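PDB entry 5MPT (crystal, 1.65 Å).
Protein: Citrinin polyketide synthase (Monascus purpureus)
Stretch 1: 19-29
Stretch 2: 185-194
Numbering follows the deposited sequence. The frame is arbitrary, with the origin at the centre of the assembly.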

ATOM      1  N   ASP A  19     -15.210 -12.668  16.318  1.00 24.16           N
ATOM      2  CA  ASP A  19     -14.295 -13.405  17.167  1.00 26.17           C
ATOM      3  C   ASP A  19     -12.959 -13.637  16.477  1.00 24.88           C
ATOM      4  O   ASP A  19     -11.904 -13.495  17.102  1.00 25.48           O
ATOM      5  CB  ASP A  19     -14.935 -14.730  17.599  1.00 29.40           C
ATOM      6  CG  ASP A  19     -16.175 -14.528  18.470  1.00 34.91           C
ATOM      7  OD1 ASP A  19     -16.376 -13.405  18.984  1.00 38.00           O
ATOM      8  OD2 ASP A  19     -16.924 -15.513  18.685  1.00 35.29           O
ATOM      9  N   ALA A  20     -12.977 -13.999  15.197  1.00 25.39           N
ATOM     10  CA  ALA A  20     -11.720 -14.135  14.472  1.00 24.84           C
ATOM     11  C   ALA A  20     -10.967 -12.812  14.405  1.00 23.54           C
ATOM     12  O   ALA A  20      -9.739 -12.781  14.562  1.00 24.35           O
ATOM     13  CB  ALA A  20     -11.943 -14.687  13.069  1.00 26.34           C
ATOM     14  N   PHE A  21     -11.665 -11.705  14.128  1.00 22.67           N
ATOM     15  CA  PHE A  21     -10.943 -10.444  14.013  1.00 22.95           C
ATOM     16  C   PHE A  21     -10.334 -10.039  15.343  1.00 24.21           C
ATOM     17  O   PHE A  21      -9.199  -9.541  15.386  1.00 23.44           O
ATOM     18  CB  PHE A  21     -11.845  -9.335  13.518  1.00 21.07           C
ATOM     19  CG  PHE A  21     -11.051  -8.110  13.091  1.00 21.79           C
ATOM     20  CD1 PHE A  21     -10.290  -8.147  11.946  1.00 22.07           C
ATOM     21  CD2 PHE A  21     -10.981  -6.987  13.898  1.00 22.30           C
ATOM     22  CE1 PHE A  21      -9.504  -7.060  11.570  1.00 23.21           C
ATOM     23  CE2 PHE A  21     -10.192  -5.886  13.529  1.00 21.95           C
ATOM     24  CZ  PHE A  21      -9.466  -5.927  12.356  1.00 23.07           C
ATOM     25  N   ARG A  22     -11.064 -10.247  16.440  1.00 26.02           N
ATOM     26  CA  ARG A  22     -10.522  -9.875  17.737  1.00 26.41           C
ATOM     27  C   ARG A  22      -9.235 -10.635  18.012  1.00 24.69           C
ATOM     28  O   ARG A  22      -8.223 -10.043  18.419  1.00 24.63           O
ATOM     29  CB  ARG A  22     -11.536 -10.123  18.844  1.00 29.97           C
ATOM     30  CG  ARG A  22     -11.034  -9.744  20.250  1.00 38.40           C
ATOM     31  CD  ARG A  22     -12.001 -10.233  21.330  1.00 49.37           C
ATOM     32  NE  ARG A  22     -12.206 -11.682  21.245  1.00 62.27           N
ATOM     33  CZ  ARG A  22     -13.254 -12.282  20.678  1.00 72.28           C
ATOM     34  NH1 ARG A  22     -13.314 -13.609  20.659  1.00 76.99           N
ATOM     35  NH2 ARG A  22     -14.250 -11.573  20.137  1.00 74.06           N
ATOM     36  N   ILE A  23      -9.232 -11.939  17.730  1.00 25.77           N
ATOM     37  CA  ILE A  23      -8.030 -12.750  17.935  1.00 25.92           C
ATOM     38  C   ILE A  23      -6.872 -12.219  17.098  1.00 24.59           C
ATOM     39  O   ILE A  23      -5.745 -12.082  17.582  1.00 25.35           O
ATOM     40  CB  ILE A  23      -8.323 -14.223  17.613  1.00 27.25           C
ATOM     41  CG1 ILE A  23      -9.184 -14.826  18.718  1.00 30.61           C
ATOM     42  CG2 ILE A  23      -7.048 -15.007  17.495  1.00 24.64           C
ATOM     43  CD1 ILE A  23      -9.833 -16.155  18.345  1.00 35.57           C
ATOM     44  N   ALA A  24      -7.124 -11.925  15.816  1.00 22.88           N
ATOM     45  CA  ALA A  24      -6.061 -11.429  14.958  1.00 22.95           C
ATOM     46  C   ALA A  24      -5.563 -10.073  15.452  1.00 23.34           C
ATOM     47  O   ALA A  24      -4.343  -9.849  15.598  1.00 21.28           O
ATOM     48  CB  ALA A  24      -6.577 -11.371  13.514  1.00 22.71           C
ATOM     49  N   LYS A  25      -6.506  -9.197  15.810  1.00 22.81           N
ATOM     50  CA  LYS A  25      -6.191  -7.848  16.269  1.00 23.66           C
ATOM     51  C   LYS A  25      -5.262  -7.888  17.474  1.00 23.24           C
ATOM     52  O   LYS A  25      -4.280  -7.141  17.537  1.00 23.42           O
ATOM     53  CB  LYS A  25      -7.493  -7.114  16.618  1.00 24.31           C
ATOM     54  CG  LYS A  25      -7.285  -5.677  17.138  1.00 27.88           C
ATOM     55  CD  LYS A  25      -8.627  -4.976  17.314  1.00 32.58           C
ATOM     56  CE  LYS A  25      -8.463  -3.582  17.864  1.00 37.78           C
ATOM     57  NZ  LYS A  25      -9.767  -2.929  18.083  1.00 41.68           N
ATOM     58  N   GLU A  26      -5.573  -8.729  18.455  1.00 25.34           N
ATOM     59  CA  GLU A  26      -4.736  -8.758  19.653  1.00 26.67           C
ATOM     60  C   GLU A  26      -3.331  -9.278  19.387  1.00 26.91           C
ATOM     61  O   GLU A  26      -2.457  -9.050  20.210  1.00 29.25           O
ATOM     62  CB  GLU A  26      -5.420  -9.583  20.737  1.00 28.11           C
ATOM     63  CG  GLU A  26      -6.700  -8.898  21.196  1.00 32.42           C
ATOM     64  CD  GLU A  26      -7.513  -9.671  22.222  1.00 39.75           C
ATOM     65  OE1 GLU A  26      -7.150 -10.817  22.568  1.00 41.52           O
ATOM     66  OE2 GLU A  26      -8.533  -9.102  22.676  1.00 44.29           O
ATOM     67  N   ALA A  27      -3.094  -9.947  18.262  1.00 23.64           N
ATOM     68  CA  ALA A  27      -1.787 -10.484  17.917  1.00 22.91           C
ATOM     69  C   ALA A  27      -0.989  -9.554  17.002  1.00 22.72           C
ATOM     70  O   ALA A  27       0.054  -9.973  16.496  1.00 22.61           O
ATOM     71  CB  ALA A  27      -1.950 -11.836  17.225  1.00 23.13           C
ATOM     72  N   THR A  28      -1.463  -8.327  16.757  1.00 23.04           N
ATOM     73  CA  THR A  28      -0.796  -7.430  15.807  1.00 21.31           C
ATOM     74  C   THR A  28       0.701  -7.274  16.102  1.00 21.24           C
ATOM     75  O   THR A  28       1.532  -7.457  15.209  1.00 21.30           O
ATOM     76  CB  THR A  28      -1.488  -6.050  15.777  1.00 22.00           C
ATOM     77  OG1 THR A  28      -2.869  -6.211  15.438  1.00 22.42           O
ATOM     78  CG2 THR A  28      -0.865  -5.140  14.730  1.00 22.61           C
ATOM     79  N   ASP A  29       1.056  -6.938  17.345  1.00 21.00           N
ATOM     80  CA  ASP A  29       2.461  -6.768  17.721  1.00 22.01           C
ATOM     81  C   ASP A  29       3.251  -8.056  17.554  1.00 21.71           C
ATOM     82  O   ASP A  29       4.424  -8.032  17.164  1.00 24.38           O
ATOM     83  CB  ASP A  29       2.567  -6.295  19.155  1.00 23.28           C
ATOM     84  CG  ASP A  29       2.178  -4.859  19.335  1.00 26.26           C
ATOM     85  OD1 ASP A  29       2.382  -4.067  18.399  1.00 24.29           O
ATOM     86  OD2 ASP A  29       1.706  -4.498  20.431  1.00 30.55           O
ATOM     87  N   VAL A 185       3.762  -8.612   6.772  1.00 21.79           N
ATOM     88  CA  VAL A 185       3.296  -8.758   8.150  1.00 19.85           C
ATOM     89  C   VAL A 185       1.774  -8.825   8.182  1.00 19.79           C
ATOM     90  O   VAL A 185       1.173  -9.741   8.773  1.00 18.84           O
ATOM     91  CB  VAL A 185       3.832  -7.596   9.007  1.00 19.89           C
ATOM     92  CG1 VAL A 185       2.881  -7.299  10.200  1.00 19.51           C
ATOM     93  CG2 VAL A 185       5.222  -7.925   9.471  1.00 21.20           C
ATOM     94  N   TRP A 186       1.127  -7.846   7.558  1.00 20.70           N
ATOM     95  CA  TRP A 186      -0.323  -7.752   7.644  1.00 20.98           C
ATOM     96  C   TRP A 186      -1.034  -8.726   6.716  1.00 20.45           C
ATOM     97  O   TRP A 186      -2.158  -9.126   7.019  1.00 20.08           O
ATOM     98  CB  TRP A 186      -0.769  -6.314   7.357  1.00 20.09           C
ATOM     99  CG  TRP A 186      -0.461  -5.441   8.524  1.00 21.23           C
ATOM    100  CD1 TRP A 186      -1.188  -5.318   9.673  1.00 23.38           C
ATOM    101  CD2 TRP A 186       0.695  -4.613   8.689  1.00 20.75           C
ATOM    102  NE1 TRP A 186      -0.566  -4.454  10.542  1.00 23.44           N
ATOM    103  CE2 TRP A 186       0.583  -3.998   9.955  1.00 23.01           C
ATOM    104  CE3 TRP A 186       1.788  -4.296   7.872  1.00 19.26           C
ATOM    105  CZ2 TRP A 186       1.531  -3.125  10.439  1.00 23.80           C
ATOM    106  CZ3 TRP A 186       2.723  -3.451   8.361  1.00 20.11           C
ATOM    107  CH2 TRP A 186       2.582  -2.851   9.628  1.00 22.46           C
ATOM    108  N   ILE A 187      -0.377  -9.163   5.640  1.00 20.77           N
ATOM    109  CA  ILE A 187      -0.905 -10.258   4.835  1.00 21.50           C
ATOM    110  C   ILE A 187      -0.907 -11.539   5.647  1.00 20.66           C
ATOM    111  O   ILE A 187      -1.880 -12.292   5.653  1.00 23.19           O
ATOM    112  CB  ILE A 187      -0.094 -10.405   3.530  1.00 22.70           C
ATOM    113  CG1 ILE A 187      -0.208  -9.130   2.673  1.00 24.41           C
ATOM    114  CG2 ILE A 187      -0.587 -11.616   2.745  1.00 23.82           C
ATOM    115  CD1 ILE A 187       0.682  -9.124   1.392  1.00 25.36           C
ATOM    116  N   GLN A 188       0.192 -11.799   6.360  1.00 20.82           N
ATOM    117  CA  GLN A 188       0.239 -12.969   7.221  1.00 21.17           C
ATOM    118  C   GLN A 188      -0.827 -12.880   8.297  1.00 19.52           C
ATOM    119  O   GLN A 188      -1.455 -13.876   8.632  1.00 20.39           O
ATOM    120  CB  GLN A 188       1.644 -13.086   7.823  1.00 22.39           C
ATOM    121  CG  GLN A 188       1.913 -14.376   8.532  1.00 25.64           C
ATOM    122  CD  GLN A 188       2.162 -15.537   7.586  1.00 27.63           C
ATOM    123  OE1 GLN A 188       3.040 -15.468   6.720  1.00 29.15           O
ATOM    124  NE2 GLN A 188       1.382 -16.620   7.749  1.00 26.58           N
ATOM    125  N   GLN A 189      -1.045 -11.695   8.851  1.00 18.85           N
ATOM    126  CA  GLN A 189      -2.083 -11.529   9.862  1.00 17.39           C
ATOM    127  C   GLN A 189      -3.472 -11.771   9.273  1.00 17.81           C
ATOM    128  O   GLN A 189      -4.343 -12.361   9.919  1.00 19.42           O
ATOM    129  CB  GLN A 189      -1.957 -10.132  10.473  1.00 18.04           C
ATOM    130  CG  GLN A 189      -2.940  -9.894  11.588  1.00 18.24           C
ATOM    131  CD  GLN A 189      -2.837  -8.496  12.138  1.00 22.07           C
ATOM    132  OE1 GLN A 189      -2.469  -7.583  11.424  1.00 24.10           O
ATOM    133  NE2 GLN A 189      -3.171  -8.318  13.417  1.00 23.90           N
ATOM    134  N   ALA A 190      -3.681 -11.359   8.028  1.00 18.96           N
ATOM    135  CA  ALA A 190      -4.948 -11.629   7.382  1.00 18.83           C
ATOM    136  C   ALA A 190      -5.147 -13.116   7.166  1.00 19.85           C
ATOM    137  O   ALA A 190      -6.279 -13.602   7.287  1.00 18.55           O
ATOM    138  CB  ALA A 190      -5.041 -10.845   6.057  1.00 19.98           C
ATOM    139  N   GLU A 191      -4.086 -13.854   6.822  1.00 21.37           N
ATOM    140  CA  GLU A 191      -4.192 -15.316   6.768  1.00 22.99           C
ATOM    141  C   GLU A 191      -4.711 -15.885   8.084  1.00 20.19           C
ATOM    142  O   GLU A 191      -5.593 -16.737   8.092  1.00 21.02           O
ATOM    143  CB  GLU A 191      -2.857 -15.963   6.432  1.00 27.05           C
ATOM    144  CG  GLU A 191      -2.282 -15.584   5.077  1.00 28.35           C
ATOM    145  CD  GLU A 191      -0.911 -16.204   4.892  1.00 30.69           C
ATOM    146  OE1 GLU A 191       0.064 -15.429   4.729  1.00 32.01           O
ATOM    147  OE2 GLU A 191      -0.812 -17.456   4.945  1.00 32.43           O
ATOM    148  N   PHE A 192      -4.132 -15.459   9.207  1.00 19.25           N
ATOM    149  CA  PHE A 192      -4.544 -15.950  10.518  1.00 19.79           C
ATOM    150  C   PHE A 192      -6.009 -15.633  10.794  1.00 19.55           C
ATOM    151  O   PHE A 192      -6.792 -16.499  11.235  1.00 21.07           O
ATOM    152  CB  PHE A 192      -3.599 -15.345  11.579  1.00 18.55           C
ATOM    153  CG  PHE A 192      -3.938 -15.715  12.974  1.00 19.91           C
ATOM    154  CD1 PHE A 192      -4.128 -17.047  13.335  1.00 19.61           C
ATOM    155  CD2 PHE A 192      -4.067 -14.729  13.943  1.00 22.99           C
ATOM    156  CE1 PHE A 192      -4.382 -17.380  14.668  1.00 20.27           C
ATOM    157  CE2 PHE A 192      -4.365 -15.054  15.263  1.00 24.12           C
ATOM    158  CZ  PHE A 192      -4.516 -16.376  15.625  1.00 21.78           C
ATOM    159  N   PHE A 193      -6.421 -14.411  10.473  1.00 19.17           N
ATOM    160  CA  PHE A 193      -7.807 -14.026  10.651  1.00 19.38           C
ATOM    161  C   PHE A 193      -8.716 -14.956   9.856  1.00 19.53           C
ATOM    162  O   PHE A 193      -9.694 -15.514  10.384  1.00 19.92           O
ATOM    163  CB  PHE A 193      -7.998 -12.574  10.218  1.00 18.13           C
ATOM    164  CG  PHE A 193      -9.419 -12.224   9.925  1.00 18.82           C
ATOM    165  CD1 PHE A 193     -10.378 -12.254  10.928  1.00 19.18           C
ATOM    166  CD2 PHE A 193      -9.801 -11.866   8.640  1.00 19.41           C
ATOM    167  CE1 PHE A 193     -11.698 -11.963  10.688  1.00 20.66           C
ATOM    168  CE2 PHE A 193     -11.125 -11.556   8.379  1.00 21.65           C
ATOM    169  CZ  PHE A 193     -12.092 -11.615   9.402  1.00 21.91           C
ATOM    170  N   LEU A 194      -8.408 -15.138   8.564  1.00 21.46           N
ATOM    171  CA  LEU A 194      -9.277 -15.950   7.716  1.00 22.95           C
ATOM    172  C   LEU A 194      -9.310 -17.412   8.173  1.00 22.01           C
ATOM    173  O   LEU A 194     -10.368 -18.053   8.135  1.00 23.22           O
ATOM    174  CB  LEU A 194      -8.834 -15.852   6.260  1.00 26.54           C
ATOM    175  CG  LEU A 194      -9.101 -14.504   5.586  1.00 32.08           C
ATOM    176  CD1 LEU A 194      -8.398 -14.431   4.228  1.00 34.59           C
ATOM    177  CD2 LEU A 194     -10.619 -14.264   5.437  1.00 34.65           C
TER

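A single amide nitrogen, NE2 of Gln-189, supplies every hydrogen bond between the two stretches, and its companion OE1 has no polar partner anywhere in the model. NE2 donates to O of Ala-24 at 2.9 Å and to OG1 of Thr-28, also at 2.9 Å, with N-H...acceptor angles of 151° and 150°. The two acceptors subtend about 84° at NE2, too wide for one hydrogen to serve both at angles near 150°, so each amide hydrogen has its own acceptor. The extended side chain, with chi1 and chi2 both t, carries the amide across to the first stretch.

The acceptors there are well placed for it. Ala-24 O also receives the backbone N of Ala-27 at 2.9 Å, a tight i to i+3 bond at the turn. Thr-28 OG1 donates to Lys-25 O at 2.7 Å, which commits its hydrogen within its own stretch and leaves the oxygen free to accept from Gln-189. Ala-27, the N-cap residue, precedes the next helix, so the glutamine links Ala-24, in the first helix, to Thr-28, the first residue of the next.

The backbones run in roughly opposing directions: the axes of helices 19-26 and 185-194 make an angle of 145° and approach to 8.7 Å. The nearest CA atoms are those of Ala-24 and Phe-193, 5.3 Å apart. Alanine makes such proximity affordable, since its side chain ends at CB; that atom points toward the second helix and lies 3.8 Å from CB of Phe-193.

Two phenylalanines carry most of the apolar packing from the second stretch. Phe-193, with chi1 in t, has its CA-to-CB bond sideways, but its ring comes nearer to the first helix. Its CD1 lies 3.6 Å from CB of Ala-20, and its CE1 is 3.9 Å from CB of Phe-21. The edge of the Phe-21 ring meets the face of Phe-193, with centroids 5.8 Å apart and planes at 83°, an arrangement that brings the slightly positive ring hydrogens toward the electron-rich face. Phe-192, also t at chi1, packs on neighbouring residues of the first stretch: its CZ is 3.4 Å from CG2 of Ile-23, its CD2 is 4.2 Å from CB of Ala-24, and its CE2 reaches CB of Ala-27 at a looser 4.5 Å.

Trp-186 adds a lighter contact, NE1 to CG2 of Thr-28 at 4.3 Å. Altogether 450 Å² is buried, counting both sides, in a largely apolar contact fastened by one amide.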